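Glycoside hydrolase family 16 protein (Bacteroides ovatus, PDB 7KR6) probably hydrolyses O-glycosidic bonds in mixed-linkage beta-glucans as an endo-glucanase. Local coordinates at residues 66-71 with 93-98. The protein carries 1 engineered substitution. Residues are numbered along the deposited sequence; the frame is centred on the assembly and turned at random.
With BGC (beta-D-glucopyranose), chain C.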
ATOM      1  N   ALA A  66      -5.479  22.480  -7.973  1.00 22.33           N
ATOM      2  CA  ALA A  66      -6.062  22.540  -9.326  1.00 24.06           C
ATOM      3  C   ALA A  66      -4.920  22.333 -10.311  1.00 23.09           C
ATOM      4  O   ALA A  66      -3.818  22.850 -10.115  1.00 25.52           O
ATOM      5  CB  ALA A  66      -6.722  23.871  -9.508  1.00 25.07           C
ATOM      6  N   TYR A  67      -5.172  21.626 -11.395  1.00 21.18           N
ATOM      7  CA  TYR A  67      -4.193  21.592 -12.494  1.00 22.21           C
ATOM      8  C   TYR A  67      -4.579  22.652 -13.534  1.00 22.05           C
ATOM      9  O   TYR A  67      -5.811  22.753 -13.846  1.00 23.79           O
ATOM     10  CB  TYR A  67      -4.164  20.202 -13.115  1.00 21.81           C
ATOM     11  CG  TYR A  67      -3.472  19.138 -12.274  1.00 20.51           C
ATOM     12  CD1 TYR A  67      -2.151  19.308 -11.898  1.00 21.10           C
ATOM     13  CD2 TYR A  67      -4.113  17.967 -11.911  1.00 20.32           C
ATOM     14  CE1 TYR A  67      -1.467  18.330 -11.184  1.00 21.87           C
ATOM     15  CE2 TYR A  67      -3.438  16.977 -11.217  1.00 19.65           C
ATOM     16  CZ  TYR A  67      -2.112  17.157 -10.863  1.00 20.55           C
ATOM     17  OH  TYR A  67      -1.440  16.176 -10.159  1.00 19.75           O
ATOM     18  N   ASP A  68      -3.609  23.330 -14.083  1.00 22.02           N
ATOM     19  CA  ASP A  68      -3.886  24.268 -15.204  1.00 24.50           C
ATOM     20  C   ASP A  68      -2.689  24.416 -16.111  1.00 26.16           C
ATOM     21  O   ASP A  68      -1.567  23.980 -15.793  1.00 24.45           O
ATOM     22  CB  ASP A  68      -4.494  25.577 -14.732  1.00 27.28           C
ATOM     23  CG  ASP A  68      -3.566  26.464 -13.948  1.00 29.94           C
ATOM     24  OD1 ASP A  68      -2.352  26.422 -14.195  1.00 29.45           O
ATOM     25  OD2 ASP A  68      -4.093  27.232 -13.131  1.00 36.92           O
ATOM     26  N   ALA A  69      -2.959  24.971 -17.287  1.00 24.81           N
ATOM     27  CA  ALA A  69      -1.927  25.011 -18.331  1.00 24.84           C
ATOM     28  C   ALA A  69      -0.811  25.971 -17.915  1.00 22.35           C
ATOM     29  O   ALA A  69       0.325  25.781 -18.354  1.00 25.05           O
ATOM     30  CB  ALA A  69      -2.558  25.380 -19.651  1.00 26.67           C
ATOM     31  N   ALA A  70      -1.121  27.015 -17.144  1.00 24.12           N
ATOM     32  CA  ALA A  70      -0.109  28.026 -16.772  1.00 27.04           C
ATOM     33  C   ALA A  70       0.984  27.407 -15.894  1.00 29.63           C
ATOM     34  O   ALA A  70       2.060  28.028 -15.764  1.00 29.89           O
ATOM     35  CB  ALA A  70      -0.764  29.184 -16.062  1.00 29.06           C
ATOM     36  N   HIS A  71       0.714  26.264 -15.250  1.00 25.48           N
ATOM     37  CA  HIS A  71       1.694  25.670 -14.318  1.00 24.17           C
ATOM     38  C   HIS A  71       2.492  24.570 -15.004  1.00 21.42           C
ATOM     39  O   HIS A  71       3.143  23.758 -14.295  1.00 21.52           O
ATOM     40  CB  HIS A  71       0.962  25.291 -13.033  1.00 24.06           C
ATOM     41  CG  HIS A  71       0.625  26.512 -12.245  1.00 24.28           C
ATOM     42  ND1 HIS A  71      -0.514  27.289 -12.512  1.00 25.52           N
ATOM     43  CD2 HIS A  71       1.267  27.125 -11.223  1.00 29.49           C
ATOM     44  CE1 HIS A  71      -0.558  28.319 -11.668  1.00 25.84           C
ATOM     45  NE2 HIS A  71       0.520  28.243 -10.879  1.00 28.93           N
ATOM     46  N   LYS A  93      -5.657  28.771  -2.181  1.00 29.91           N
ATOM     47  CA  LYS A  93      -5.775  28.129  -3.524  1.00 29.73           C
ATOM     48  C   LYS A  93      -4.404  27.554  -3.891  1.00 27.66           C
ATOM     49  O   LYS A  93      -3.372  28.251  -3.757  1.00 26.36           O
ATOM     50  CB  LYS A  93      -6.247  29.112  -4.592  1.00 33.13           C
ATOM     51  CG  LYS A  93      -7.698  29.599  -4.468  1.00 36.88           C
ATOM     52  CD  LYS A  93      -8.729  28.520  -4.224  1.00 45.29           C
ATOM     53  CE  LYS A  93     -10.090  29.062  -3.822  1.00 53.82           C
ATOM     54  NZ  LYS A  93     -10.494  30.222  -4.660  1.00 58.94           N
ATOM     55  N   ILE A  94      -4.418  26.323  -4.414  1.00 28.52           N
ATOM     56  CA  ILE A  94      -3.195  25.639  -4.881  1.00 25.40           C
ATOM     57  C   ILE A  94      -3.349  25.226  -6.355  1.00 21.17           C
ATOM     58  O   ILE A  94      -4.410  24.758  -6.728  1.00 23.44           O
ATOM     59  CB  ILE A  94      -2.849  24.467  -3.945  1.00 27.00           C
ATOM     60  CG1 ILE A  94      -2.510  25.015  -2.545  1.00 29.77           C
ATOM     61  CG2 ILE A  94      -1.682  23.679  -4.487  1.00 24.78           C
ATOM     62  CD1 ILE A  94      -2.391  23.933  -1.526  1.00 32.40           C
ATOM     63  N   TYR A  95      -2.304  25.470  -7.122  1.00 22.86           N
ATOM     64  CA  TYR A  95      -2.242  25.198  -8.582  1.00 22.12           C
ATOM     65  C   TYR A  95      -1.001  24.391  -8.887  1.00 25.43           C
ATOM     66  O   TYR A  95       0.046  24.646  -8.311  1.00 23.98           O
ATOM     67  CB  TYR A  95      -2.179  26.519  -9.340  1.00 26.96           C
ATOM     68  CG  TYR A  95      -3.287  27.453  -8.949  1.00 28.39           C
ATOM     69  CD1 TYR A  95      -4.539  27.332  -9.527  1.00 28.83           C
ATOM     70  CD2 TYR A  95      -3.098  28.416  -7.965  1.00 31.86           C
ATOM     71  CE1 TYR A  95      -5.574  28.174  -9.182  1.00 30.94           C
ATOM     72  CE2 TYR A  95      -4.138  29.256  -7.595  1.00 31.64           C
ATOM     73  CZ  TYR A  95      -5.370  29.143  -8.223  1.00 33.84           C
ATOM     74  OH  TYR A  95      -6.430  29.934  -7.880  1.00 36.65           O
ATOM     75  N   SER A  96      -1.075  23.486  -9.856  1.00 21.46           N
ATOM     76  CA  SER A  96       0.126  22.760 -10.291  1.00 19.43           C
ATOM     77  C   SER A  96      -0.111  22.253 -11.706  1.00 20.46           C
ATOM     78  O   SER A  96      -1.091  22.681 -12.320  1.00 20.57           O
ATOM     79  CB  SER A  96       0.450  21.628  -9.325  1.00 20.07           C
ATOM     80  OG  SER A  96       1.747  21.134  -9.576  1.00 20.01           O
ATOM     81  N   GLY A  97       0.831  21.459 -12.200  1.00 20.64           N
ATOM     82  CA  GLY A  97       0.815  20.984 -13.588  1.00 20.25           C
ATOM     83  C   GLY A  97       0.879  19.495 -13.754  1.00 22.15           C
ATOM     84  O   GLY A  97       1.471  18.757 -12.907  1.00 21.03           O
ATOM     85  N   ARG A  98       0.261  19.053 -14.850  1.00 19.80           N
ATOM     86  CA  ARG A  98       0.139  17.620 -15.182  1.00 19.96           C
ATOM     87  C   ARG A  98       0.045  17.528 -16.701  1.00 20.47           C
ATOM     88  O   ARG A  98      -0.769  18.291 -17.283  1.00 21.25           O
ATOM     89  CB  ARG A  98      -1.136  17.038 -14.569  1.00 20.87           C
ATOM     90  CG  ARG A  98      -1.467  15.616 -15.011  1.00 20.06           C
ATOM     91  CD  ARG A  98      -2.400  14.941 -14.057  1.00 20.88           C
ATOM     92  NE  ARG A  98      -3.086  13.783 -14.623  1.00 19.77           N
ATOM     93  CZ  ARG A  98      -3.718  12.877 -13.913  1.00 19.46           C
ATOM     94  NH1 ARG A  98      -3.683  12.906 -12.602  1.00 18.95           N
ATOM     95  NH2 ARG A  98      -4.409  11.909 -14.516  1.00 20.82           N
TER
HETATM   96  C2  BGC C   2      -6.983   7.716  -8.953  1.00 17.88           C
HETATM   97  C3  BGC C   2      -8.181   7.500  -9.914  1.00 19.17           C
HETATM   98  C4  BGC C   2      -7.996   8.204 -11.239  1.00 20.04           C
HETATM   99  C5  BGC C   2      -6.656   7.833 -11.906  1.00 19.09           C
HETATM  100  C6  BGC C   2      -6.347   8.568 -13.186  1.00 18.52           C
HETATM  101  C1  BGC C   2      -5.754   7.375  -9.752  1.00 18.49           C
HETATM  102  O2  BGC C   2      -7.081   6.984  -7.767  1.00 20.15           O
HETATM  103  O3  BGC C   2      -9.326   7.948  -9.180  1.00 21.33           O
HETATM  104  O4  BGC C   2      -9.109   7.865 -12.112  1.00 22.69           O
HETATM  105  O5  BGC C   2      -5.592   8.123 -10.946  1.00 19.34           O
HETATM  106  O6  BGC C   2      -6.305   9.998 -12.958  1.00 21.37           O
HETATM  107  O   HOH W   1      -2.933  14.038  -9.954  1.00 18.47           O
HETATM  108  O   HOH W   2      -1.467  21.156 -15.917  1.00 23.19           O
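Y67 and R98 form the tightly packed, buried side of this contact. CB of R98 sits over the centre of the Y67 ring, a CH-pi contact 3.6 Å from its centroid, and CD of R98 follows along the same ring near CE2. R98 has CG anti to its backbone N (chi1 172°) and an extended chain, which carries the guanidinium past the ring toward the sugar. There NH2 of R98 donates to O6 of the glucose at 3.1 Å, and NE forms a salt bridge with E53. A water joins NH1 of R98 to OH of Y67, which also bonds N237. In this family 16 glycoside hydrolase, whose fold is a beta-jelly roll, strand 66-67 pairs in parallel with the start of strand 93-107, and R98 belongs to the glycan pocket. N of A66 bonds O of I94 at 2.8 Å, N of S96 bonds O of A66, and N of D68 bonds O of S96. Y95 and H71 make the partly exposed side. Their rings are nearly parallel (15°) but barely overlap. The close touch is a second CH-pi contact, CB of Y95 over the imidazole face, offset toward the rim. ND1 of H71 donates to OD1 of D68 at 2.6 Å, and NE2 bonds E88.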